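Local coordinates for alpha-1,3-glucanase (PDB 5ZRU), which probably hydrolyses alpha-1,3-glucan through this GH87 catalytic unit, a piece of a longer secreted bacterial protein that also carries carbohydrate-binding modules, at residues R499-F504 / I518-A523. Numbering follows the deposited sequence.
Sequences RSAIQF and ININGA
Ala501 and Ile502 both meet Ile520, and Ile502 also reaches Ile518, across the interior of a right-handed parallel beta-helix, the pectate-lyase-like fold of the D2 part of the catalytic unit. Strand 502-505 and strand 513-523 belong to different faces of this solenoid, and no hydrogen bond joins the two segments; the end-to-end directions of 499-502 and 518-523 are 162° apart, nearly opposite but without pairing. Ile520 uses both of its branches. Its CB branches so that CG2 lies anti to the backbone N and reaches the methyl of Ala501, CG2 to CB 3.6 Å. The other branch, CG1, lies anti to the carbonyl carbon (chi1 -57°), and its extended end carries CD1 to 4.0 Å from CD1 of Ile502. The same Ile520 CD1 is 4.1 Å from Ala501 CB, which therefore faces both branches. The side chains of Ile502 and Ile520 cross at about a right angle and touch through their terminal methyls; beyond them Ile518 makes a looser contact, its CG2 4.4 Å from Ile502 CD1. Leu556 of strand 550-561 packs on Ile518 and Ile520, and Ile494 of strand 487-495 on Ile502 and Ile518, extending the apolar core. The CB of Arg499 points away from 518-523, and its guanidinium bonds to the carbonyl oxygens of Thr530 and His537 through NH2 and to Ser464 OG through NH1. Its backbone O instead faces the methyl of Ala523, with O and CB 3.6 Å apart.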
# COMPACT_ATOMS: atom_id res chain seq x y z
N ARG A 499 20.41 -5.57 0.83
CA ARG A 499 21.47 -5.98 1.75
C ARG A 499 21.33 -7.47 2.04
O ARG A 499 21.53 -8.28 1.13
CB ARG A 499 21.44 -5.12 3.03
CG ARG A 499 22.72 -5.27 3.91
CD ARG A 499 24.00 -4.85 3.15
NE ARG A 499 25.17 -4.81 4.04
CZ ARG A 499 25.43 -3.79 4.87
NH1 ARG A 499 24.62 -2.74 4.89
NH2 ARG A 499 26.50 -3.82 5.66
N SER A 500 20.98 -7.89 3.26
CA SER A 500 20.85 -9.31 3.54
C SER A 500 19.42 -9.80 3.33
O SER A 500 18.46 -9.08 3.61
CB SER A 500 21.32 -9.64 4.97
OG SER A 500 22.71 -9.41 5.11
N ALA A 501 19.28 -11.03 2.83
CA ALA A 501 17.95 -11.55 2.51
C ALA A 501 17.12 -11.80 3.77
O ALA A 501 15.95 -11.42 3.83
CB ALA A 501 18.06 -12.83 1.68
N ILE A 502 17.70 -12.45 4.77
CA ILE A 502 16.98 -12.79 5.99
C ILE A 502 17.81 -12.30 7.17
O ILE A 502 19.00 -12.63 7.28
CB ILE A 502 16.73 -14.30 6.11
CG1 ILE A 502 15.97 -14.81 4.88
CG2 ILE A 502 15.94 -14.62 7.37
CD1 ILE A 502 15.90 -16.32 4.81
N GLN A 503 17.19 -11.51 8.06
CA GLN A 503 17.88 -10.80 9.14
C GLN A 503 17.17 -11.03 10.47
O GLN A 503 15.95 -10.87 10.56
CB GLN A 503 17.96 -9.29 8.84
CG GLN A 503 18.45 -8.41 9.99
CD GLN A 503 18.75 -6.98 9.52
OE1 GLN A 503 19.27 -6.79 8.43
NE2 GLN A 503 18.42 -5.99 10.35
N PHE A 504 17.95 -11.41 11.50
CA PHE A 504 17.47 -11.62 12.86
C PHE A 504 18.26 -10.73 13.81
O PHE A 504 19.49 -10.70 13.75
CB PHE A 504 17.69 -13.05 13.40
CG PHE A 504 17.09 -14.15 12.59
CD1 PHE A 504 17.67 -14.55 11.39
CD2 PHE A 504 16.01 -14.86 13.08
CE1 PHE A 504 17.14 -15.61 10.68
CE2 PHE A 504 15.48 -15.93 12.35
CZ PHE A 504 16.04 -16.29 11.16
N ILE A 518 13.29 -22.28 0.65
CA ILE A 518 13.63 -20.88 0.41
C ILE A 518 14.64 -20.82 -0.73
O ILE A 518 15.63 -21.56 -0.73
CB ILE A 518 14.22 -20.23 1.67
CG1 ILE A 518 13.34 -20.51 2.91
CG2 ILE A 518 14.44 -18.72 1.45
CD1 ILE A 518 11.91 -20.03 2.82
N ASN A 519 14.40 -19.92 -1.70
CA ASN A 519 15.36 -19.66 -2.77
C ASN A 519 15.83 -18.22 -2.67
O ASN A 519 15.02 -17.29 -2.81
CB ASN A 519 14.75 -19.92 -4.15
CG ASN A 519 14.33 -21.36 -4.33
OD1 ASN A 519 15.11 -22.28 -4.05
ND2 ASN A 519 13.10 -21.57 -4.80
N ILE A 520 17.13 -18.03 -2.47
CA ILE A 520 17.72 -16.71 -2.33
C ILE A 520 18.63 -16.49 -3.52
O ILE A 520 19.69 -17.13 -3.65
CB ILE A 520 18.49 -16.57 -1.01
CG1 ILE A 520 17.55 -16.86 0.16
CG2 ILE A 520 19.10 -15.17 -0.91
CD1 ILE A 520 18.22 -16.91 1.57
N ASN A 521 18.24 -15.57 -4.39
CA ASN A 521 18.96 -15.34 -5.64
C ASN A 521 19.36 -13.87 -5.67
O ASN A 521 18.56 -13.02 -6.07
CB ASN A 521 18.10 -15.72 -6.84
CG ASN A 521 18.83 -15.54 -8.15
OD1 ASN A 521 20.05 -15.35 -8.18
ND2 ASN A 521 18.09 -15.61 -9.25
N GLY A 522 20.59 -13.58 -5.26
CA GLY A 522 21.08 -12.22 -5.26
C GLY A 522 20.93 -11.53 -3.92
O GLY A 522 19.81 -11.34 -3.44
N ALA A 523 22.04 -11.15 -3.30
CA ALA A 523 21.98 -10.39 -2.06
C ALA A 523 23.16 -9.44 -2.03
O ALA A 523 24.16 -9.63 -2.73
CB ALA A 523 21.97 -11.31 -0.83